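Local coordinates for protein fructose-bisphosphate aldolase (Thermus caldophilus, PDB 2FJK) that is a class II fructose-bisphosphate aldolase, an enzyme of the TIM-barrel clan that holds 1,3-dihydroxyacetonephosphate in its pocket, at residues Phe108-Asn111 with Val112-Lys116; Leu60-Met63 with Val64-Leu67; Pro272-Asp276 with Pro277-Leu281; Val291-Ser294 with Arg295-Leu298. All blocks are in the same frame, centred on the assembly; numbering follows the deposited sequence.

Contact 1 of 4, residues Phe108-Asn111 with Val112-Lys116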
loop_
_atom_site.group_PDB
_atom_site.type_symbol
_atom_site.label_atom_id
_atom_site.label_comp_id
_atom_site.label_asym_id
_atom_site.label_seq_id
_atom_site.Cartn_x
_atom_site.Cartn_y
_atom_site.Cartn_z
ATOM N N PHE A 108 39.101 8.598 -10.425
ATOM C CA PHE A 108 38.614 9.285 -9.235
ATOM C C PHE A 108 37.631 10.431 -9.474
ATOM O O PHE A 108 36.587 10.495 -8.832
ATOM C CB PHE A 108 39.790 9.815 -8.414
ATOM C CG PHE A 108 39.424 10.184 -7.002
ATOM C CD1 PHE A 108 39.150 9.195 -6.063
ATOM C CD2 PHE A 108 39.357 11.517 -6.612
ATOM C CE1 PHE A 108 38.821 9.524 -4.756
ATOM C CE2 PHE A 108 39.026 11.861 -5.303
ATOM C CZ PHE A 108 38.759 10.863 -4.372
ATOM N N GLU A 109 37.964 11.343 -10.379
ATOM C CA GLU A 109 37.088 12.483 -10.644
ATOM C C GLU A 109 35.722 12.085 -11.182
ATOM O O GLU A 109 34.709 12.675 -10.804
ATOM C CB GLU A 109 37.756 13.468 -11.613
ATOM C CG GLU A 109 38.924 14.261 -11.020
ATOM C CD GLU A 109 38.529 15.059 -9.792
ATOM O OE1 GLU A 109 37.522 15.797 -9.860
ATOM O OE2 GLU A 109 39.227 14.953 -8.761
ATOM N N THR A 110 35.685 11.097 -12.069
ATOM C CA THR A 110 34.411 10.647 -12.625
ATOM C C THR A 110 33.587 9.919 -11.562
ATOM O O THR A 110 32.366 10.028 -11.536
ATOM C CB THR A 110 34.626 9.716 -13.831
ATOM O OG1 THR A 110 35.397 10.407 -14.824
ATOM C CG2 THR A 110 33.281 9.304 -14.450
ATOM N N ASN A 111 34.266 9.183 -10.684
ATOM C CA ASN A 111 33.599 8.444 -9.619
ATOM C C ASN A 111 32.940 9.481 -8.725
ATOM O O ASN A 111 31.732 9.430 -8.484
ATOM C CB ASN A 111 34.617 7.640 -8.805
ATOM C CG ASN A 111 33.964 6.633 -7.873
ATOM O OD1 ASN A 111 32.789 6.754 -7.530
ATOM N ND2 ASN A 111 34.736 5.635 -7.446
ATOM N N VAL A 112 33.754 10.426 -8.252
ATOM C CA VAL A 112 33.289 11.510 -7.395
ATOM C C VAL A 112 32.130 12.241 -8.054
ATOM O O VAL A 112 31.112 12.504 -7.414
ATOM C CB VAL A 112 34.408 12.534 -7.123
ATOM C CG1 VAL A 112 33.822 13.789 -6.490
ATOM C CG2 VAL A 112 35.460 11.925 -6.212
ATOM N N ARG A 113 32.287 12.564 -9.334
ATOM C CA ARG A 113 31.251 13.270 -10.078
ATOM C C ARG A 113 29.931 12.509 -10.082
ATOM O O ARG A 113 28.894 13.037 -9.681
ATOM C CB ARG A 113 31.699 13.484 -11.519
ATOM C CG ARG A 113 30.666 14.158 -12.408
ATOM C CD ARG A 113 31.004 13.898 -13.863
ATOM N NE ARG A 113 32.418 14.143 -14.118
ATOM C CZ ARG A 113 33.120 13.540 -15.070
ATOM N NH1 ARG A 113 32.537 12.651 -15.866
ATOM N NH2 ARG A 113 34.408 13.820 -15.218
ATOM N N GLU A 114 29.976 11.266 -10.549
ATOM C CA GLU A 114 28.784 10.426 -10.610
ATOM C C GLU A 114 28.168 10.223 -9.220
ATOM O O GLU A 114 26.982 10.446 -9.024
ATOM C CB GLU A 114 29.140 9.070 -11.223
ATOM C CG GLU A 114 29.471 9.108 -12.708
ATOM C CD GLU A 114 28.230 9.211 -13.569
ATOM O OE1 GLU A 114 27.246 8.500 -13.277
ATOM O OE2 GLU A 114 28.238 9.989 -14.547
ATOM N N THR A 115 28.989 9.802 -8.264
ATOM C CA THR A 115 28.535 9.563 -6.895
ATOM C C THR A 115 27.850 10.784 -6.294
ATOM O O THR A 115 26.743 10.680 -5.742
ATOM C CB THR A 115 29.720 9.150 -5.987
ATOM O OG1 THR A 115 30.266 7.915 -6.465
ATOM C CG2 THR A 115 29.280 8.974 -4.542
ATOM N N LYS A 116 28.505 11.937 -6.418
ATOM C CA LYS A 116 27.982 13.191 -5.890
ATOM C C LYS A 116 26.605 13.511 -6.466
ATOM O O LYS A 116 25.723 13.998 -5.763
ATOM C CB LYS A 116 28.944 14.332 -6.206
ATOM C CG LYS A 116 28.646 15.625 -5.471
ATOM C CD LYS A 116 29.546 16.746 -5.993
ATOM C CE LYS A 116 29.212 18.088 -5.365
ATOM N NZ LYS A 116 29.765 19.202 -6.191
#
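Asn111 O is the polar atom to look at first: Thr115 N donates to it at 2.8 Å, nearly head-on to the carbonyl, and Thr115 OG1 lies 2.9 Å from the same Asn111 O. This is the opening of helix 108-124, the helix of a beta-alpha-beta unit between strands 98-101 and 128-133 of the barrel. Thr115 OG1 is also 3.0 Å from Asn111 OD1, and its single proton could go to either oxygen. The Asn111 amide reaches that hydroxyl because CG stands opposite the backbone N (chi1 -168°). Its other end, ND2, donates to Glu132 O on strand 128-133, so the amide is held from the strand side, the hydroxyl beside OD1 suits the same rotation, and the helix is tied to the strand.

One turn over, Val112 CG2 sits above the Phe108 ring, a CH-pi contact 3.9 Å from the centroid and offset toward the rim. Phe161 and Arg164 of helix 155-164 pack against Val112, while Leu133 meets the Phe108 side chain.

On the outer side, the bend of Arg113 at chi3 (-47°) folds its guanidinium back over the start of the helix, with Thr110 CA above the middle of the plane. Thr110 OG1 bonds to Asp107 OD1, and Glu109 forms its salt bridge with Arg164. The backbone ladder runs beneath, Glu114 N to Thr110 O among its rungs. Arg113 NH2 comes to 3.6 Å from Thr110 OG1.

Contact 2 of 4, residues Leu60-Met63 with Val64-Leu67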
loop_
_atom_site.group_PDB
_atom_site.type_symbol
_atom_site.label_atom_id
_atom_site.label_comp_id
_atom_site.label_asym_id
_atom_site.label_seq_id
_atom_site.Cartn_x
_atom_site.Cartn_y
_atom_site.Cartn_z
ATOM N N LEU A 60 8.325 -7.536 -6.865
ATOM C CA LEU A 60 9.374 -7.620 -5.853
ATOM C C LEU A 60 9.592 -6.334 -5.073
ATOM O O LEU A 60 9.633 -6.356 -3.842
ATOM C CB LEU A 60 10.705 -8.045 -6.493
ATOM C CG LEU A 60 11.877 -8.159 -5.516
ATOM C CD1 LEU A 60 11.551 -9.183 -4.429
ATOM C CD2 LEU A 60 13.139 -8.564 -6.261
ATOM N N THR A 61 9.752 -5.219 -5.784
ATOM C CA THR A 61 10.003 -3.948 -5.114
ATOM C C THR A 61 8.876 -3.533 -4.191
ATOM O O THR A 61 9.130 -3.075 -3.081
ATOM C CB THR A 61 10.275 -2.792 -6.120
ATOM O OG1 THR A 61 9.225 -2.727 -7.096
ATOM C CG2 THR A 61 11.604 -2.999 -6.813
ATOM N N ARG A 62 7.636 -3.688 -4.647
ATOM C CA ARG A 62 6.473 -3.315 -3.840
ATOM C C ARG A 62 6.395 -4.176 -2.588
ATOM O O ARG A 62 6.127 -3.677 -1.495
ATOM C CB ARG A 62 5.176 -3.474 -4.643
ATOM C CG ARG A 62 5.075 -2.624 -5.926
ATOM C CD ARG A 62 5.170 -1.132 -5.643
ATOM N NE ARG A 62 6.412 -0.815 -4.944
ATOM C CZ ARG A 62 6.723 0.379 -4.455
ATOM N NH1 ARG A 62 5.883 1.399 -4.586
ATOM N NH2 ARG A 62 7.873 0.544 -3.819
HETATM N N MSE A 63 6.631 -5.474 -2.759
HETATM C CA MSE A 63 6.589 -6.410 -1.650
HETATM C C MSE A 63 7.688 -6.152 -0.614
HETATM O O MSE A 63 7.428 -6.170 0.589
HETATM C CB MSE A 63 6.716 -7.839 -2.168
HETATM C CG MSE A 63 6.722 -8.874 -1.057
HETATM SE SE MSE A 63 7.158 -10.626 -1.678
HETATM C CE MSE A 63 5.401 -11.346 -1.860
ATOM N N VAL A 64 8.909 -5.915 -1.081
ATOM C CA VAL A 64 10.025 -5.672 -0.173
ATOM C C VAL A 64 9.825 -4.410 0.684
ATOM O O VAL A 64 10.081 -4.434 1.890
ATOM C CB VAL A 64 11.357 -5.592 -0.957
ATOM C CG1 VAL A 64 12.477 -5.156 -0.047
ATOM C CG2 VAL A 64 11.687 -6.959 -1.543
ATOM N N VAL A 65 9.371 -3.316 0.075
ATOM C CA VAL A 65 9.131 -2.087 0.830
ATOM C C VAL A 65 8.052 -2.417 1.863
ATOM O O VAL A 65 8.234 -2.188 3.060
ATOM C CB VAL A 65 8.650 -0.935 -0.083
ATOM C CG1 VAL A 65 8.496 0.361 0.733
ATOM C CG2 VAL A 65 9.641 -0.731 -1.221
ATOM N N ALA A 66 6.928 -2.951 1.401
ATOM C CA ALA A 66 5.878 -3.364 2.319
ATOM C C ALA A 66 6.642 -4.500 2.991
ATOM O O ALA A 66 7.712 -4.857 2.527
ATOM C CB ALA A 66 4.663 -3.883 1.558
ATOM N N LEU A 67 6.133 -5.083 4.058
ATOM C CA LEU A 67 6.903 -6.132 4.731
ATOM C C LEU A 67 8.052 -5.472 5.494
ATOM O O LEU A 67 8.190 -5.683 6.692
ATOM C CB LEU A 67 7.459 -7.164 3.740
ATOM C CG LEU A 67 6.471 -8.186 3.155
ATOM C CD1 LEU A 67 7.259 -9.329 2.542
ATOM C CD2 LEU A 67 5.561 -8.720 4.236
#
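Leu60 and Val64, one turn apart on helix 50-68, run alongside each other with their ends turned in one direction, Leu60 CD1 against Val64 CG2 at 3.6 Å. Leu60 CG is opposite its backbone N (chi1 180°), which carries the branched end along the helix toward the valine. Beneath this pair the backbone is regular: Val64 N donates to Leu60 O at 2.9 Å and Val65 N to Thr61 O at 3.2 Å. The packing is close along this largely buried stripe, where Met63, modelled as selenomethionine, also meets Leu67: Met63 CG lies 3.7 Å from Leu67 CD1. That second pair is less secure, because the Ala66 carbonyl is placed doubtfully close to Met63 O.

The other flank is looser and partly open to solvent. Arg62 bends twice, at chi2 and chi3, and returns along Val65, so that Arg62 NH2 comes within 3.4 Å of Val65 CG2; the same NH2 makes a long, weak ion pair with Glu94. Thr61, buried next to it, turns its hydroxyl back to Gly57 O.

The helix belongs to a beta-alpha-beta unit between strands 44-47 and 75-78 of the barrel. Helix 27-38 packs along it, with Thr30 on Val64 and Leu34 on Leu67, and the second subunit closes in as well: Met27 of that chain meets Leu60, its Met63 meets Met63 here, and its Ala59 meets Leu67.

Contact 3 of 4, residues Pro272-Asp276 with Pro277-Leu281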
loop_
_atom_site.group_PDB
_atom_site.type_symbol
_atom_site.label_atom_id
_atom_site.label_comp_id
_atom_site.label_asym_id
_atom_site.label_seq_id
_atom_site.Cartn_x
_atom_site.Cartn_y
_atom_site.Cartn_z
ATOM N N PRO A 272 11.371 -37.719 -7.269
ATOM C CA PRO A 272 11.063 -37.480 -8.677
ATOM C C PRO A 272 9.568 -37.299 -8.957
ATOM O O PRO A 272 9.199 -36.679 -9.946
ATOM C CB PRO A 272 11.631 -38.719 -9.370
ATOM C CG PRO A 272 12.760 -39.140 -8.479
ATOM C CD PRO A 272 12.176 -38.944 -7.097
ATOM N N LYS A 273 8.708 -37.832 -8.097
ATOM C CA LYS A 273 7.266 -37.706 -8.321
ATOM C C LYS A 273 6.721 -36.346 -7.897
ATOM O O LYS A 273 5.562 -36.028 -8.144
ATOM C CB LYS A 273 6.510 -38.797 -7.559
ATOM C CG LYS A 273 6.880 -40.224 -7.949
ATOM C CD LYS A 273 6.083 -41.229 -7.127
ATOM C CE LYS A 273 6.534 -42.660 -7.399
ATOM N NZ LYS A 273 6.528 -42.985 -8.860
ATOM N N GLU A 274 7.567 -35.539 -7.270
ATOM C CA GLU A 274 7.153 -34.239 -6.772
ATOM C C GLU A 274 7.064 -33.112 -7.805
ATOM O O GLU A 274 8.019 -32.871 -8.559
ATOM C CB GLU A 274 8.105 -33.808 -5.658
ATOM C CG GLU A 274 7.675 -32.559 -4.958
ATOM C CD GLU A 274 6.396 -32.762 -4.176
ATOM O OE1 GLU A 274 6.449 -33.445 -3.132
ATOM O OE2 GLU A 274 5.339 -32.248 -4.607
ATOM N N PHE A 275 5.920 -32.425 -7.840
ATOM C CA PHE A 275 5.756 -31.285 -8.737
ATOM C C PHE A 275 5.026 -30.097 -8.096
ATOM O O PHE A 275 4.668 -29.130 -8.777
ATOM C CB PHE A 275 5.104 -31.701 -10.064
ATOM C CG PHE A 275 3.751 -32.339 -9.926
ATOM C CD1 PHE A 275 2.624 -31.566 -9.693
ATOM C CD2 PHE A 275 3.604 -33.719 -10.066
ATOM C CE1 PHE A 275 1.363 -32.156 -9.606
ATOM C CE2 PHE A 275 2.351 -34.314 -9.979
ATOM C CZ PHE A 275 1.229 -33.534 -9.751
ATOM N N ASP A 276 4.816 -30.177 -6.782
ATOM C CA ASP A 276 4.191 -29.099 -6.015
ATOM C C ASP A 276 5.382 -28.215 -5.640
ATOM O O ASP A 276 6.215 -28.602 -4.825
ATOM C CB ASP A 276 3.531 -29.643 -4.742
ATOM C CG ASP A 276 2.907 -28.545 -3.875
ATOM O OD1 ASP A 276 3.319 -27.367 -3.976
ATOM O OD2 ASP A 276 2.005 -28.865 -3.075
ATOM N N PRO A 277 5.478 -27.012 -6.237
ATOM C CA PRO A 277 6.576 -26.082 -5.971
ATOM C C PRO A 277 6.995 -25.896 -4.508
ATOM O O PRO A 277 8.175 -26.001 -4.171
ATOM C CB PRO A 277 6.080 -24.781 -6.595
ATOM C CG PRO A 277 5.306 -25.267 -7.782
ATOM C CD PRO A 277 4.517 -26.427 -7.192
ATOM N N ARG A 278 6.037 -25.607 -3.641
ATOM C CA ARG A 278 6.366 -25.369 -2.248
ATOM C C ARG A 278 7.089 -26.534 -1.569
ATOM O O ARG A 278 7.804 -26.328 -0.600
ATOM C CB ARG A 278 5.100 -24.968 -1.480
ATOM C CG ARG A 278 3.938 -25.867 -1.724
ATOM C CD ARG A 278 2.600 -25.147 -1.606
ATOM N NE ARG A 278 1.531 -26.063 -1.987
ATOM C CZ ARG A 278 0.231 -25.813 -1.876
ATOM N NH1 ARG A 278 -0.195 -24.660 -1.384
ATOM N NH2 ARG A 278 -0.645 -26.719 -2.281
ATOM N N LYS A 279 6.926 -27.746 -2.093
ATOM C CA LYS A 279 7.594 -28.906 -1.511
ATOM C C LYS A 279 9.113 -28.799 -1.671
ATOM O O LYS A 279 9.861 -29.384 -0.889
ATOM C CB LYS A 279 7.100 -30.210 -2.151
ATOM C CG LYS A 279 5.622 -30.539 -1.892
ATOM C CD LYS A 279 5.342 -30.774 -0.412
ATOM C CE LYS A 279 3.862 -31.024 -0.175
ATOM N NZ LYS A 279 3.492 -30.922 1.266
ATOM N N TYR A 280 9.576 -28.081 -2.693
ATOM C CA TYR A 280 11.015 -27.922 -2.850
ATOM C C TYR A 280 11.487 -26.495 -2.603
ATOM O O TYR A 280 12.637 -26.281 -2.209
ATOM C CB TYR A 280 11.515 -28.466 -4.208
ATOM C CG TYR A 280 10.807 -28.005 -5.474
ATOM C CD1 TYR A 280 11.162 -26.817 -6.105
ATOM C CD2 TYR A 280 9.815 -28.791 -6.063
ATOM C CE1 TYR A 280 10.550 -26.416 -7.304
ATOM C CE2 TYR A 280 9.193 -28.403 -7.250
ATOM C CZ TYR A 280 9.564 -27.214 -7.869
ATOM O OH TYR A 280 8.941 -26.823 -9.038
ATOM N N LEU A 281 10.608 -25.515 -2.802
ATOM C CA LEU A 281 10.983 -24.120 -2.550
ATOM C C LEU A 281 10.842 -23.834 -1.055
ATOM O O LEU A 281 11.511 -22.954 -0.516
ATOM C CB LEU A 281 10.088 -23.159 -3.334
ATOM C CG LEU A 281 10.129 -23.262 -4.854
ATOM C CD1 LEU A 281 9.138 -22.264 -5.437
ATOM C CD2 LEU A 281 11.545 -23.001 -5.371
HETATM O O HOH W 1 1.694 -28.257 0.089
#
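The backbone turns from loop into helix at Asp276, whose carbonyl O accepts from Lys279 N at 2.9 Å, the donor standing well above the carbonyl plane. Asp276 is the N-cap of helix 277-299, the last long helix of this TIM-barrel enzyme. The side-chain part of the cap, Arg278 N to Asp276 OD1, is weak, and the place of OD1 is uncertain.

The other carboxylate oxygen is clearer. Arg278 NE donates to Asp276 OD2 at 3.0 Å in a nearly straight bond (170°), part of a salt bridge; OD2 offers its syn lone pair and lies in the guanidinium plane, although carboxylate and guanidinium are turned 44° from each other. A water also donates to Asp276 OD2, and Arg257 of the second subunit makes a salt bridge with it, so positive groups from two chains should stabilise the aspartate as the anion.

Glu274 props the loop from before the cap. Its chain bends at chi2 (67°) to bring OE2 to the backbone N of Asp276 at 3.0 Å, through the anti lone pair. The same carboxylate lies across the aliphatic start of Lys279, with Glu274 CD 3.3 Å from Lys279 CG, while the lysine's charged end runs on past it.

Tyr280 presents its ring edge to Glu274 CG and sends its hydroxyl to Thr261 of the second subunit. Pro277 O, which accepts from both Tyr280 N and Leu281 N, sits 3.5 Å above the plane of the Tyr280 ring, over its centre.

Contact 4 of 4, residues Val291-Ser294 with Arg295-Leu298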
loop_
_atom_site.group_PDB
_atom_site.type_symbol
_atom_site.label_atom_id
_atom_site.label_comp_id
_atom_site.label_asym_id
_atom_site.label_seq_id
_atom_site.Cartn_x
_atom_site.Cartn_y
_atom_site.Cartn_z
ATOM N N VAL A 291 20.696 -19.988 7.089
ATOM C CA VAL A 291 21.964 -19.388 6.700
ATOM C C VAL A 291 21.994 -17.963 7.212
ATOM O O VAL A 291 22.977 -17.529 7.821
ATOM C CB VAL A 291 22.152 -19.365 5.160
ATOM C CG1 VAL A 291 23.315 -18.433 4.790
ATOM C CG2 VAL A 291 22.422 -20.772 4.653
ATOM N N VAL A 292 20.909 -17.235 6.970
ATOM C CA VAL A 292 20.840 -15.850 7.409
ATOM C C VAL A 292 21.050 -15.738 8.921
ATOM O O VAL A 292 21.799 -14.878 9.388
ATOM C CB VAL A 292 19.492 -15.204 7.041
ATOM C CG1 VAL A 292 19.432 -13.772 7.603
ATOM C CG2 VAL A 292 19.322 -15.188 5.517
ATOM N N LYS A 293 20.389 -16.612 9.673
ATOM C CA LYS A 293 20.505 -16.611 11.127
ATOM C C LYS A 293 21.950 -16.753 11.571
ATOM O O LYS A 293 22.457 -15.898 12.297
ATOM C CB LYS A 293 19.641 -17.727 11.734
ATOM C CG LYS A 293 18.158 -17.383 11.769
ATOM C CD LYS A 293 17.284 -18.580 12.094
ATOM C CE LYS A 293 17.620 -19.197 13.442
ATOM N NZ LYS A 293 16.865 -20.466 13.662
ATOM N N SER A 294 22.624 -17.810 11.128
ATOM C CA SER A 294 24.019 -18.002 11.523
ATOM C C SER A 294 24.850 -16.787 11.100
ATOM O O SER A 294 25.770 -16.362 11.807
ATOM C CB SER A 294 24.587 -19.295 10.922
ATOM O OG SER A 294 24.559 -19.296 9.509
ATOM N N ARG A 295 24.496 -16.217 9.953
ATOM C CA ARG A 295 25.177 -15.038 9.430
ATOM C C ARG A 295 25.060 -13.909 10.454
ATOM O O ARG A 295 26.033 -13.211 10.753
ATOM C CB ARG A 295 24.511 -14.614 8.123
ATOM C CG ARG A 295 25.422 -13.935 7.153
ATOM C CD ARG A 295 26.577 -14.843 6.787
ATOM N NE ARG A 295 27.430 -14.188 5.814
ATOM C CZ ARG A 295 28.710 -14.470 5.629
ATOM N NH1 ARG A 295 29.310 -15.407 6.354
ATOM N NH2 ARG A 295 29.390 -13.798 4.721
HETATM N N MSE A 296 23.850 -13.723 10.975
HETATM C CA MSE A 296 23.607 -12.689 11.975
HETATM C C MSE A 296 24.365 -12.999 13.272
HETATM O O MSE A 296 24.760 -12.082 13.986
HETATM C CB MSE A 296 22.106 -12.558 12.249
HETATM C CG MSE A 296 21.311 -12.131 11.028
HETATM SE SE MSE A 296 19.405 -12.195 11.285
HETATM C CE MSE A 296 19.060 -14.019 10.901
ATOM N N GLU A 297 24.565 -14.283 13.574
ATOM C CA GLU A 297 25.318 -14.674 14.769
ATOM C C GLU A 297 26.775 -14.262 14.596
ATOM O O GLU A 297 27.414 -13.793 15.525
ATOM C CB GLU A 297 25.291 -16.182 14.985
ATOM C CG GLU A 297 23.982 -16.755 15.448
ATOM C CD GLU A 297 24.127 -18.207 15.852
ATOM O OE1 GLU A 297 24.567 -19.019 15.008
ATOM O OE2 GLU A 297 23.810 -18.535 17.015
ATOM N N LEU A 298 27.297 -14.466 13.395
ATOM C CA LEU A 298 28.676 -14.119 13.090
ATOM C C LEU A 298 28.864 -12.604 13.090
ATOM O O LEU A 298 29.910 -12.102 13.492
ATOM C CB LEU A 298 29.062 -14.696 11.726
ATOM C CG LEU A 298 30.439 -14.346 11.157
ATOM C CD1 LEU A 298 31.535 -14.841 12.106
ATOM C CD2 LEU A 298 30.584 -14.981 9.779
#
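Met296, modelled as selenomethionine, runs back along helix 277-299 and crosses Val292 at a slant, its selenium 4.0 Å from Val292 CG1. The bend at chi3 (-84°) turns its terminal methyl toward the preceding turn and the same Val292 branch, but that methyl is modelled too near the backbone of Lys293, so its exact place is doubtful. Ala36 of helix 27-38 touches Val292 and Met296 alike, which makes this the face of the helix laid against its neighbour.

Away from that face, Ser294 is exposed and Arg295 turns inward. Val291 O receives two donors, Arg295 N at 2.9 Å along the helix and Ser294 OG at 2.9 Å from within the turn. The hydroxyl gets there because OG lies between the backbone N and the carbonyl carbon (chi1 60°), folding it down on the helix. Glu297, on the exposed side, lies back over the preceding turn, its OE1 3.7 Å from Ser294 CA. Leu298 N closes the ladder on Ser294 O, and its side chain packs on helix 236-244.

Arg295 grows out of the turn away from Val291-Ser294: only its CB stays close, 3.0 Å from Val292 O. NE then donates to Thr252 OG1 and NH2 more weakly to Ala210 O, both residues of the 1,3-dihydroxyacetonephosphate pocket. With the ligand about 7 Å from its side chain, Arg295 is consistent with a second-shell residue that may position Thr252 and Ala210 and lend the site positive potential.

All four contacts are local, but their settings differ. Contact 2 is the buried one, an apolar stripe pressed between a barrel helix and the second subunit. Contact 1 is also on a helix of a beta-alpha-beta unit, its centre about 30 Å from that of contact 2; no other chain touches it, and it mixes amide, hydroxyl and ring contacts. Contacts 3 and 4 share helix 277-299: at its start, far from the chain's centre, charges and a cap meet the second subunit, whereas about 27 Å further along, between centres, the helix packs inside its own chain and reaches toward the ligand pocket.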